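Local coordinates for phenylacetaldehyde dehydrogenase (Burkholderia cenocepacia, PDB 4O5H), which probably catalyses the NAD+-dependent oxidation of phenylacetaldehyde to phenylacetate, as a member of the aldehyde dehydrogenase family, at residues A143-K148 and L492-I497; I195-A200 and D498-S503; A301-A306 and A338-S343; C369-S374 and V411-F416. All coordinates share one frame; numbering follows the deposited sequence. Where two conformers were deposited one is given.

Contact 1: residues A143-K148 and L492-I497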
loop_
_atom_site.group_PDB
_atom_site.type_symbol
_atom_site.label_atom_id
_atom_site.label_comp_id
_atom_site.label_asym_id
_atom_site.label_seq_id
_atom_site.Cartn_x
_atom_site.Cartn_y
_atom_site.Cartn_z
ATOM N N ALA A 143 5.048 21.032 -6.765
ATOM C CA ALA A 143 6.136 21.527 -7.575
ATOM C C ALA A 143 7.417 21.653 -6.759
ATOM O O ALA A 143 8.523 21.276 -7.208
ATOM C CB ALA A 143 5.811 22.875 -8.200
ATOM N N GLY A 144 7.272 22.146 -5.562
ATOM C CA GLY A 144 8.423 22.325 -4.691
ATOM C C GLY A 144 9.029 21.005 -4.231
ATOM O O GLY A 144 10.207 20.991 -3.871
ATOM N N TRP A 145 8.247 19.902 -4.207
ATOM C CA TRP A 145 8.823 18.601 -3.903
ATOM C C TRP A 145 9.655 18.037 -5.043
ATOM O O TRP A 145 10.530 17.199 -4.781
ATOM C CB TRP A 145 7.773 17.535 -3.496
ATOM C CG TRP A 145 7.376 17.647 -2.050
ATOM C CD1 TRP A 145 6.177 17.930 -1.577
ATOM C CD2 TRP A 145 8.235 17.503 -0.906
ATOM N NE1 TRP A 145 6.180 17.957 -0.192
ATOM C CE2 TRP A 145 7.439 17.681 0.241
ATOM C CE3 TRP A 145 9.568 17.175 -0.750
ATOM C CZ2 TRP A 145 7.957 17.642 1.521
ATOM C CZ3 TRP A 145 10.097 17.160 0.496
ATOM C CH2 TRP A 145 9.290 17.361 1.630
ATOM N N ALA A 146 9.456 18.515 -6.270
ATOM C CA ALA A 146 10.144 17.934 -7.386
ATOM C C ALA A 146 11.664 17.993 -7.233
ATOM O O ALA A 146 12.364 17.063 -7.697
ATOM C CB ALA A 146 9.704 18.586 -8.677
ATOM N N THR A 147 12.181 19.031 -6.563
ATOM C CA THR A 147 13.610 19.183 -6.394
ATOM C C THR A 147 14.132 18.669 -5.051
ATOM O O THR A 147 15.322 18.779 -4.807
ATOM C CB THR A 147 14.040 20.661 -6.548
ATOM O OG1 THR A 147 13.141 21.489 -5.823
ATOM C CG2 THR A 147 13.979 21.058 -8.055
ATOM N N LYS A 148 13.259 18.076 -4.225
ATOM C CA LYS A 148 13.580 17.769 -2.842
ATOM C C LYS A 148 13.267 16.321 -2.463
ATOM O O LYS A 148 13.098 16.000 -1.277
ATOM C CB LYS A 148 12.824 18.728 -1.960
ATOM C CG LYS A 148 13.233 20.180 -2.179
ATOM C CD LYS A 148 12.310 21.136 -1.504
ATOM C CE LYS A 148 12.597 22.591 -1.906
ATOM N NZ LYS A 148 12.267 22.840 -3.343
ATOM N N LEU A 492 -1.722 13.947 -0.345
ATOM C CA LEU A 492 -1.135 15.212 0.142
ATOM C C LEU A 492 0.086 15.038 1.028
ATOM O O LEU A 492 0.428 13.952 1.468
ATOM C CB LEU A 492 -2.197 16.076 0.821
ATOM C CG LEU A 492 -3.440 16.380 -0.025
ATOM C CD1 LEU A 492 -4.441 17.199 0.782
ATOM C CD2 LEU A 492 -3.041 17.172 -1.254
ATOM N N GLY A 493 0.766 16.153 1.266
ATOM C CA GLY A 493 1.938 16.172 2.128
ATOM C C GLY A 493 3.153 15.501 1.551
ATOM O O GLY A 493 3.184 15.067 0.389
ATOM N N ARG A 494 4.169 15.397 2.384
ATOM C CA ARG A 494 5.333 14.590 2.068
ATOM C C ARG A 494 4.943 13.135 1.831
ATOM O O ARG A 494 5.550 12.449 0.994
ATOM C CB ARG A 494 6.338 14.665 3.222
ATOM C CG ARG A 494 7.651 14.003 2.925
ATOM C CD ARG A 494 8.720 14.641 3.787
ATOM N NE ARG A 494 8.364 14.527 5.191
ATOM C CZ ARG A 494 8.612 13.449 5.926
ATOM N NH1 ARG A 494 9.213 12.385 5.385
ATOM N NH2 ARG A 494 8.279 13.425 7.222
ATOM N N ALA A 495 3.943 12.657 2.550
ATOM C CA ALA A 495 3.541 11.239 2.441
ATOM C C ALA A 495 3.201 10.839 1.014
ATOM O O ALA A 495 3.617 9.777 0.537
ATOM C CB ALA A 495 2.390 10.935 3.377
ATOM N N VAL A 496 2.432 11.656 0.311
ATOM C CA VAL A 496 1.941 11.203 -1.018
ATOM C C VAL A 496 3.103 11.115 -1.975
ATOM O O VAL A 496 3.185 10.208 -2.800
ATOM C CB VAL A 496 0.784 12.083 -1.577
ATOM C CG1 VAL A 496 1.275 13.476 -1.962
ATOM C CG2 VAL A 496 0.122 11.417 -2.752
ATOM N N ILE A 497 4.052 12.027 -1.832
ATOM C CA ILE A 497 5.241 12.004 -2.658
ATOM C C ILE A 497 5.951 10.667 -2.545
ATOM O O ILE A 497 6.282 9.994 -3.553
ATOM C CB ILE A 497 6.185 13.192 -2.295
ATOM C CG1 ILE A 497 5.542 14.517 -2.732
ATOM C CG2 ILE A 497 7.550 13.024 -2.905
ATOM C CD1 ILE A 497 5.491 14.772 -4.246
#
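Flanking W145, whose indole meets R494 and I497, the ammonium group of K148 is gripped twice: NZ donates to G144 O at 2.8 Å, in the carbonyl plane and on a lone pair, and to T147 OG1 at 3.0 Å. T147 OG1 is also bonded to E95. The chain makes a type I turn from W145 to K148. Across the contact everything depends on the indole. Its CG lies anti to the carbonyl carbon (chi1 -82°), which sends the ring system out to helix 493-499. I497 packs at the pyrrole end and the stem: CG1 is 3.7 Å from W145 CD1, and I497 CD1 is 3.7 Å from W145 CB. The benzo end takes the aliphatic part of R494, whose CD comes within 3.5 Å of W145 CH2. In the aldehyde dehydrogenase fold this joins a helix of the N-terminal half to the short helix just ahead of the C-terminal strand, close to the dimer interface: R494 NH2 makes a weak hydrogen bond to S152 of the second subunit. The guanidinium plane is turned 57° from the indole, so the two are not stacked. W145 NE1 bonds to Y141 OH, within its own helix.

Contact 2: residues I195-A200 and D498-S503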
loop_
_atom_site.group_PDB
_atom_site.type_symbol
_atom_site.label_atom_id
_atom_site.label_comp_id
_atom_site.label_asym_id
_atom_site.label_seq_id
_atom_site.Cartn_x
_atom_site.Cartn_y
_atom_site.Cartn_z
ATOM N N ILE A 195 -2.858 14.006 -9.863
ATOM C CA ILE A 195 -1.897 14.323 -10.934
ATOM C C ILE A 195 -0.633 14.999 -10.366
ATOM O O ILE A 195 0.459 14.703 -10.805
ATOM C CB ILE A 195 -2.555 15.240 -11.999
ATOM C CG1 ILE A 195 -3.649 14.473 -12.742
ATOM C CG2 ILE A 195 -1.529 15.777 -12.997
ATOM C CD1 ILE A 195 -4.501 15.375 -13.626
ATOM N N ALA A 196 -0.802 15.920 -9.400
ATOM C CA ALA A 196 0.334 16.744 -8.979
ATOM C C ALA A 196 1.513 15.922 -8.417
ATOM O O ALA A 196 2.643 16.124 -8.818
ATOM C CB ALA A 196 -0.076 17.855 -8.047
ATOM N N PRO A 197 1.241 14.950 -7.547
ATOM C CA PRO A 197 2.361 14.188 -7.016
ATOM C C PRO A 197 3.020 13.335 -8.071
ATOM O O PRO A 197 4.224 13.076 -7.991
ATOM C CB PRO A 197 1.736 13.298 -5.937
ATOM C CG PRO A 197 0.363 13.794 -5.710
ATOM C CD PRO A 197 -0.026 14.656 -6.876
ATOM N N ALA A 198 2.246 12.894 -9.044
ATOM C CA ALA A 198 2.782 12.157 -10.190
ATOM C C ALA A 198 3.744 12.982 -11.007
ATOM O O ALA A 198 4.846 12.542 -11.317
ATOM C CB ALA A 198 1.649 11.671 -11.067
ATOM N N LEU A 199 3.376 14.204 -11.315
ATOM C CA LEU A 199 4.247 15.067 -12.052
ATOM C C LEU A 199 5.517 15.409 -11.292
ATOM O O LEU A 199 6.614 15.454 -11.875
ATOM C CB LEU A 199 3.512 16.330 -12.461
ATOM C CG LEU A 199 2.248 16.130 -13.317
ATOM C CD1 LEU A 199 1.609 17.454 -13.656
ATOM C CD2 LEU A 199 2.586 15.409 -14.602
ATOM N N ALA A 200 5.376 15.648 -10.001
ATOM C CA ALA A 200 6.520 16.035 -9.166
ATOM C C ALA A 200 7.563 14.936 -9.100
ATOM O O ALA A 200 8.730 15.223 -9.066
ATOM C CB ALA A 200 6.033 16.359 -7.751
ATOM N N ASP A 498 6.187 10.232 -1.326
ATOM C CA ASP A 498 6.819 8.922 -1.138
ATOM C C ASP A 498 5.996 7.798 -1.754
ATOM O O ASP A 498 6.536 6.819 -2.229
ATOM C CB ASP A 498 7.099 8.634 0.354
ATOM C CG ASP A 498 8.149 9.594 0.967
ATOM O OD1 ASP A 498 9.045 10.116 0.247
ATOM O OD2 ASP A 498 8.050 9.835 2.203
ATOM N N GLN A 499 4.682 7.922 -1.736
ATOM C CA GLN A 499 3.820 6.894 -2.306
ATOM C C GLN A 499 3.739 6.885 -3.829
ATOM O O GLN A 499 3.137 5.987 -4.398
ATOM C CB GLN A 499 2.429 6.997 -1.671
ATOM C CG GLN A 499 2.516 6.700 -0.157
ATOM C CD GLN A 499 1.155 6.640 0.548
ATOM O OE1 GLN A 499 0.121 6.463 -0.111
ATOM N NE2 GLN A 499 1.161 6.795 1.885
ATOM N N TYR A 500 4.304 7.891 -4.488
ATOM C CA TYR A 500 4.435 7.876 -5.960
ATOM C C TYR A 500 5.872 7.533 -6.387
ATOM O O TYR A 500 6.230 7.659 -7.560
ATOM C CB TYR A 500 4.013 9.211 -6.556
ATOM C CG TYR A 500 2.513 9.363 -6.720
ATOM C CD1 TYR A 500 1.686 9.551 -5.624
ATOM C CD2 TYR A 500 1.937 9.341 -7.970
ATOM C CE1 TYR A 500 0.302 9.685 -5.767
ATOM C CE2 TYR A 500 0.552 9.496 -8.133
ATOM C CZ TYR A 500 -0.255 9.661 -7.013
ATOM O OH TYR A 500 -1.613 9.803 -7.190
ATOM N N THR A 501 6.697 7.118 -5.417
ATOM C CA THR A 501 8.008 6.614 -5.703
ATOM C C THR A 501 8.133 5.147 -5.300
ATOM O O THR A 501 7.348 4.644 -4.520
ATOM C CB THR A 501 9.114 7.385 -4.985
ATOM O OG1 THR A 501 9.016 7.181 -3.586
ATOM C CG2 THR A 501 9.065 8.849 -5.318
ATOM N N GLU A 502 9.120 4.482 -5.908
ATOM C CA GLU A 502 9.486 3.117 -5.611
ATOM C C GLU A 502 10.955 3.167 -5.174
ATOM O O GLU A 502 11.783 3.790 -5.826
ATOM C CB GLU A 502 9.306 2.250 -6.860
ATOM C CG GLU A 502 9.475 0.747 -6.626
ATOM C CD GLU A 502 8.267 0.052 -6.079
ATOM O OE1 GLU A 502 7.140 0.523 -6.345
ATOM O OE2 GLU A 502 8.427 -1.029 -5.456
ATOM N N SER A 503 11.255 2.580 -4.016
ATOM C CA SER A 503 12.574 2.678 -3.436
ATOM C C SER A 503 13.466 1.571 -4.008
ATOM O O SER A 503 13.057 0.403 -4.098
ATOM C CB SER A 503 12.462 2.539 -1.918
ATOM O OG SER A 503 13.695 2.762 -1.272
#
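The ring of Y500 sits against two successive residues of helix 187-201, and P197 covers one face. P197 CB stands over that face, 3.9 Å from the ring centroid and 18° off the normal, a CH-pi contact; the same CB is 3.8 Å from Y500 CD1, offset toward the rim. A198 approaches the ring obliquely and brings its backbone in, with CA 3.7 Å from Y500 CD2, while its methyl CB lies 3.8 Å from Y500 CE2. Y500 CG is anti to its own carbonyl carbon (chi1 -82°), which swings the ring from the chain toward the helix. P197 is also where the helix kinks, its nitrogen having no bond to the preceding turn. All three residues are buried, and this side is close packed.

The other side of 498-503 is looser, partly exposed and polar. T501 N and T501 OG1 both approach D498 O from one face of its plane, OG1 at 2.9 Å, and so close the turn between helix 493-499 and the C-terminal strand. Beyond it, D498 pairs with K172, and E502 pairs with R279 of its own chain and with R490 of the second subunit. No hydrogen bond crosses between the two segments, which implies that dispersion and fit of shape hold the aromatic ring on the helix, while the charged pairs of D498 and E502 lie away from the ring.

Contact 3: residues A301-A306 and A338-S343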
loop_
_atom_site.group_PDB
_atom_site.type_symbol
_atom_site.label_atom_id
_atom_site.label_comp_id
_atom_site.label_asym_id
_atom_site.label_seq_id
_atom_site.Cartn_x
_atom_site.Cartn_y
_atom_site.Cartn_z
ATOM N N ALA A 301 -20.596 25.204 18.543
ATOM C CA ALA A 301 -20.696 23.758 18.328
ATOM C C ALA A 301 -21.768 23.454 17.303
ATOM O O ALA A 301 -21.547 22.634 16.392
ATOM C CB ALA A 301 -20.975 23.032 19.631
ATOM N N ALA A 302 -22.898 24.138 17.385
ATOM C CA ALA A 302 -23.982 23.870 16.462
ATOM C C ALA A 302 -23.578 24.266 15.041
ATOM O O ALA A 302 -23.884 23.564 14.091
ATOM C CB ALA A 302 -25.246 24.607 16.863
ATOM N N GLN A 303 -22.904 25.393 14.901
ATOM C CA GLN A 303 -22.469 25.828 13.583
ATOM C C GLN A 303 -21.452 24.818 13.039
ATOM O O GLN A 303 -21.466 24.505 11.872
ATOM C CB GLN A 303 -21.883 27.240 13.661
ATOM C CG GLN A 303 -21.632 27.878 12.320
ATOM C CD GLN A 303 -22.929 28.164 11.583
ATOM O OE1 GLN A 303 -23.804 28.856 12.100
ATOM N NE2 GLN A 303 -23.090 27.574 10.418
ATOM N N GLY A 304 -20.593 24.305 13.911
ATOM C CA GLY A 304 -19.608 23.299 13.557
ATOM C C GLY A 304 -20.199 21.977 13.115
ATOM O O GLY A 304 -19.785 21.428 12.092
ATOM N N VAL A 305 -21.198 21.511 13.820
ATOM C CA VAL A 305 -21.922 20.287 13.475
ATOM C C VAL A 305 -22.660 20.462 12.148
ATOM O O VAL A 305 -22.556 19.610 11.265
ATOM C CB VAL A 305 -22.938 19.915 14.587
ATOM C CG1 VAL A 305 -23.922 18.838 14.127
ATOM C CG2 VAL A 305 -22.217 19.460 15.850
ATOM N N ALA A 306 -23.374 21.589 11.986
ATOM C CA ALA A 306 -24.069 21.853 10.721
ATOM C C ALA A 306 -23.100 21.900 9.513
ATOM O O ALA A 306 -23.342 21.284 8.473
ATOM C CB ALA A 306 -24.877 23.142 10.823
ATOM N N ALA A 338 -30.824 22.182 13.808
ATOM C CA ALA A 338 -32.053 22.146 13.005
ATOM C C ALA A 338 -32.435 23.526 12.461
ATOM O O ALA A 338 -32.889 23.643 11.309
ATOM C CB ALA A 338 -33.186 21.593 13.831
ATOM N N LYS A 339 -32.312 24.573 13.289
ATOM C CA LYS A 339 -32.622 25.946 12.837
ATOM C C LYS A 339 -31.672 26.323 11.700
ATOM O O LYS A 339 -32.094 26.901 10.713
ATOM C CB LYS A 339 -32.547 26.975 13.982
ATOM N N ILE A 340 -30.385 25.980 11.839
ATOM C CA ILE A 340 -29.398 26.266 10.798
ATOM C C ILE A 340 -29.779 25.526 9.511
ATOM O O ILE A 340 -29.822 26.120 8.444
ATOM C CB ILE A 340 -27.960 25.909 11.243
ATOM C CG1 ILE A 340 -27.511 26.881 12.335
ATOM C CG2 ILE A 340 -26.976 25.965 10.063
ATOM C CD1 ILE A 340 -26.366 26.395 13.214
ATOM N N ALA A 341 -30.068 24.235 9.625
ATOM C CA ALA A 341 -30.443 23.443 8.481
ATOM C C ALA A 341 -31.621 24.036 7.695
ATOM O O ALA A 341 -31.585 24.133 6.459
ATOM C CB ALA A 341 -30.776 22.031 8.929
ATOM N N ALA A 342 -32.674 24.399 8.418
ATOM C CA ALA A 342 -33.896 24.934 7.806
ATOM C C ALA A 342 -33.658 26.307 7.227
ATOM O O ALA A 342 -34.367 26.709 6.314
ATOM C CB ALA A 342 -35.042 24.996 8.815
ATOM N N SER A 343 -32.649 27.017 7.716
ATOM C CA SER A 343 -32.348 28.347 7.175
ATOM C C SER A 343 -31.476 28.330 5.897
ATOM O O SER A 343 -31.319 29.365 5.261
ATOM C CB SER A 343 -31.664 29.198 8.241
ATOM O OG SER A 343 -30.270 28.807 8.361
#
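Two helices packed on the seven-stranded sheet of this aldehyde dehydrogenase meet here: helix 298-310, the beta-alpha-beta crossover helix between the adjacent parallel strands 288-292 and 320-326, and helix 330-343, which follows the second of them. Their short segments pass with a closest approach of 9.6 Å between axes and a crossing angle of -50°. One side chain carries the join. I340 points at the neighbouring helix and puts its two branches on different turns of it. With CG1 anti to the carbonyl carbon and CG2 anti to the backbone nitrogen (chi1 -69°), the branch methyl CG2 settles 3.6 Å from A306 CB, and the longer arm carries CD1 one turn back. There CD1 comes within 4.2 Å of A302 CB and 3.9 Å of A302 O.

Q303 flanks the isoleucine. Its chain bends at chi2 (67°), crosses I340 at about a right angle and brings OE1 to 3.7 Å from I340 CD1, a plain van der Waals touch; its NE2 is bonded to N307 OD1, one turn on in the same helix. The alanines leave little bulk on the first helix, so the isoleucine can lie directly against its backbone. Near the end of the second helix S343 folds back, OG donating to I340 O at 2.7 Å, tilted from the carbonyl plane. Underneath, A301 and V305 touch strand 288-292, and A338 and A341 touch A384 of strand 381-384. Helices packed side by side on one face of a largely parallel sheet are typical of alpha/beta domains.

Contact 4: residues C369-S374 and V411-F416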
loop_
_atom_site.group_PDB
_atom_site.type_symbol
_atom_site.label_atom_id
_atom_site.label_comp_id
_atom_site.label_asym_id
_atom_site.label_seq_id
_atom_site.Cartn_x
_atom_site.Cartn_y
_atom_site.Cartn_z
ATOM N N CYS A 369 -32.630 9.895 -0.853
ATOM C CA CYS A 369 -34.020 9.851 -0.370
ATOM C C CYS A 369 -34.401 8.456 0.106
ATOM O O CYS A 369 -35.148 8.324 1.044
ATOM C CB CYS A 369 -34.992 10.331 -1.446
ATOM S SG CYS A 369 -34.765 12.113 -1.725
ATOM N N GLY A 370 -33.857 7.423 -0.530
ATOM C CA GLY A 370 -34.074 6.035 -0.121
ATOM C C GLY A 370 -33.521 5.780 1.281
ATOM O O GLY A 370 -34.158 5.110 2.093
ATOM N N TYR A 371 -32.361 6.369 1.582
ATOM C CA TYR A 371 -31.818 6.276 2.928
ATOM C C TYR A 371 -32.675 7.009 3.956
ATOM O O TYR A 371 -32.967 6.485 5.019
ATOM C CB TYR A 371 -30.388 6.807 2.990
ATOM C CG TYR A 371 -29.377 5.755 2.686
ATOM C CD1 TYR A 371 -29.221 4.666 3.532
ATOM C CD2 TYR A 371 -28.577 5.839 1.554
ATOM C CE1 TYR A 371 -28.299 3.700 3.250
ATOM C CE2 TYR A 371 -27.660 4.868 1.254
ATOM C CZ TYR A 371 -27.524 3.806 2.105
ATOM O OH TYR A 371 -26.611 2.842 1.832
ATOM N N ILE A 372 -33.094 8.218 3.637
ATOM C CA ILE A 372 -33.972 8.977 4.539
ATOM C C ILE A 372 -35.265 8.204 4.831
ATOM O O ILE A 372 -35.666 8.064 5.988
ATOM C CB ILE A 372 -34.333 10.360 3.964
ATOM C CG1 ILE A 372 -33.080 11.239 3.878
ATOM C CG2 ILE A 372 -35.403 11.026 4.843
ATOM C CD1 ILE A 372 -33.269 12.512 3.068
ATOM N N ASP A 373 -35.893 7.681 3.779
ATOM C CA ASP A 373 -37.127 6.875 3.909
ATOM C C ASP A 373 -36.888 5.658 4.795
ATOM O O ASP A 373 -37.701 5.334 5.666
ATOM C CB ASP A 373 -37.648 6.444 2.538
ATOM C CG ASP A 373 -38.163 7.624 1.716
ATOM O OD1 ASP A 373 -38.301 8.759 2.232
ATOM O OD2 ASP A 373 -38.468 7.414 0.542
ATOM N N SER A 374 -35.753 5.009 4.595
ATOM C CA SER A 374 -35.350 3.895 5.414
ATOM C C SER A 374 -35.275 4.264 6.925
ATOM O O SER A 374 -35.719 3.502 7.769
ATOM C CB SER A 374 -34.016 3.375 4.878
ATOM O OG SER A 374 -33.153 2.967 5.880
ATOM N N VAL A 411 -27.582 5.087 10.234
ATOM C CA VAL A 411 -26.404 5.247 11.071
ATOM C C VAL A 411 -25.233 4.396 10.578
ATOM O O VAL A 411 -24.076 4.846 10.691
ATOM C CB VAL A 411 -26.705 4.941 12.556
ATOM C CG1 VAL A 411 -25.491 5.142 13.439
ATOM C CG2 VAL A 411 -27.858 5.822 13.079
ATOM N N ARG A 412 -25.495 3.190 10.092
ATOM C CA ARG A 412 -24.421 2.273 9.718
ATOM C C ARG A 412 -23.819 2.547 8.357
ATOM O O ARG A 412 -22.618 2.372 8.152
ATOM C CB ARG A 412 -24.929 0.853 9.740
ATOM C CG ARG A 412 -25.363 0.565 11.163
ATOM C CD ARG A 412 -24.907 -0.779 11.714
ATOM N NE ARG A 412 -23.445 -0.889 11.701
ATOM C CZ ARG A 412 -22.650 -0.691 12.755
ATOM N NH1 ARG A 412 -23.147 -0.389 13.953
ATOM N NH2 ARG A 412 -21.341 -0.817 12.608
ATOM N N GLU A 413 -24.643 2.992 7.416
ATOM C CA GLU A 413 -24.229 3.085 6.017
ATOM C C GLU A 413 -23.975 4.528 5.562
ATOM O O GLU A 413 -24.667 5.458 5.991
ATOM C CB GLU A 413 -25.317 2.465 5.144
ATOM C CG GLU A 413 -25.495 0.970 5.391
ATOM C CD GLU A 413 -26.595 0.359 4.558
ATOM O OE1 GLU A 413 -26.854 0.777 3.407
ATOM O OE2 GLU A 413 -27.214 -0.569 5.063
ATOM N N GLU A 414 -23.015 4.690 4.671
ATOM C CA GLU A 414 -22.693 5.984 4.055
ATOM C C GLU A 414 -23.823 6.409 3.121
ATOM O O GLU A 414 -24.170 5.682 2.192
ATOM C CB GLU A 414 -21.372 5.920 3.249
ATOM C CG GLU A 414 -20.979 7.265 2.588
ATOM C CD GLU A 414 -19.504 7.351 2.128
ATOM O OE1 GLU A 414 -18.998 6.333 1.730
ATOM O OE2 GLU A 414 -18.847 8.446 2.232
ATOM N N ILE A 415 -24.350 7.600 3.367
ATOM C CA ILE A 415 -25.464 8.169 2.615
ATOM C C ILE A 415 -24.978 9.064 1.502
ATOM O O ILE A 415 -25.509 9.038 0.387
ATOM C CB ILE A 415 -26.400 8.958 3.566
ATOM C CG1 ILE A 415 -27.021 8.000 4.583
ATOM C CG2 ILE A 415 -27.496 9.661 2.792
ATOM C CD1 ILE A 415 -27.795 8.691 5.701
ATOM N N PHE A 416 -23.916 9.834 1.772
ATOM C CA PHE A 416 -23.283 10.693 0.770
ATOM C C PHE A 416 -24.243 11.770 0.261
ATOM O O PHE A 416 -24.309 12.076 -0.923
ATOM C CB PHE A 416 -22.689 9.888 -0.389
ATOM C CG PHE A 416 -21.373 10.455 -0.911
ATOM C CD1 PHE A 416 -20.212 10.321 -0.182
ATOM C CD2 PHE A 416 -21.305 11.113 -2.139
ATOM C CE1 PHE A 416 -18.994 10.827 -0.652
ATOM C CE2 PHE A 416 -20.106 11.658 -2.606
ATOM C CZ PHE A 416 -18.950 11.514 -1.879
HETATM O O HOH W 1 -23.371 3.310 1.590
#
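Y371 reaches from helix 362-378 into the loop after helix 409-412, and each of its parts meets a different residue there. At the phenol end, E413 meets the ring at its edge: the side chains cross at about a right angle and the carboxylate plane is turned 86° from the ring, with the carboxyl carbon lying in the ring plane. Y371 OH donates to E413 OE1 over 2.6 Å, taking the anti lone pair, the one that faces away from the other oxygen. E413 CG is anti to its carbonyl carbon (chi1 -65°) and the chain runs extended beyond it, which brings the carboxylate up to the hydroxyl. The same OE1 makes a salt bridge with R409, and that positive charge probably keeps the glutamate ionised.

I415 takes one face of the ring. It slides past Y371 in the opposite direction and lays CG1 over the face, 4.2 Å from the ring centroid and 26° off the normal, with Y371 CG its closest ring atom at 3.8 Å. Between these two residues E414 starts its side chain away from the ring and meets it with its backbone: E414 O lies 3.7 Å from Y371 CE2, and one water donates both to it, at 2.6 Å, and to Y371 OH, at a long 3.3 Å. The tyrosine thus meets three successive residues of the loop: E413 at its hydroxyl, the E414 carbonyl obliquely, and I415 over a face. The loop carries the Glu-Ile-Phe-Gly-Pro sequence familiar from aldehyde dehydrogenases, which in relatives runs beside the nicotinamide end of the cofactor site.

In the fold
From the N terminus, helix 124-145 opens contact 1 and helix 187-201 opens contact 2, and both wait nearly 300 residues or more for their partners. Meanwhile the chain builds the seven-stranded sheet, where contact 3 closes a short loop between helices 298-310 and 330-343, and contact 4 then closes another, from helix 362-378 to the loop after helix 409-412. These two lie in series, within the long loops of contacts 1 and 2. Those long loops cross, tying helices 124-145 and 187-201 to the C-terminal helix 493-499 and to strand 501-509 of the eight-stranded sheet; I497 packs on A200, joining the two contacts.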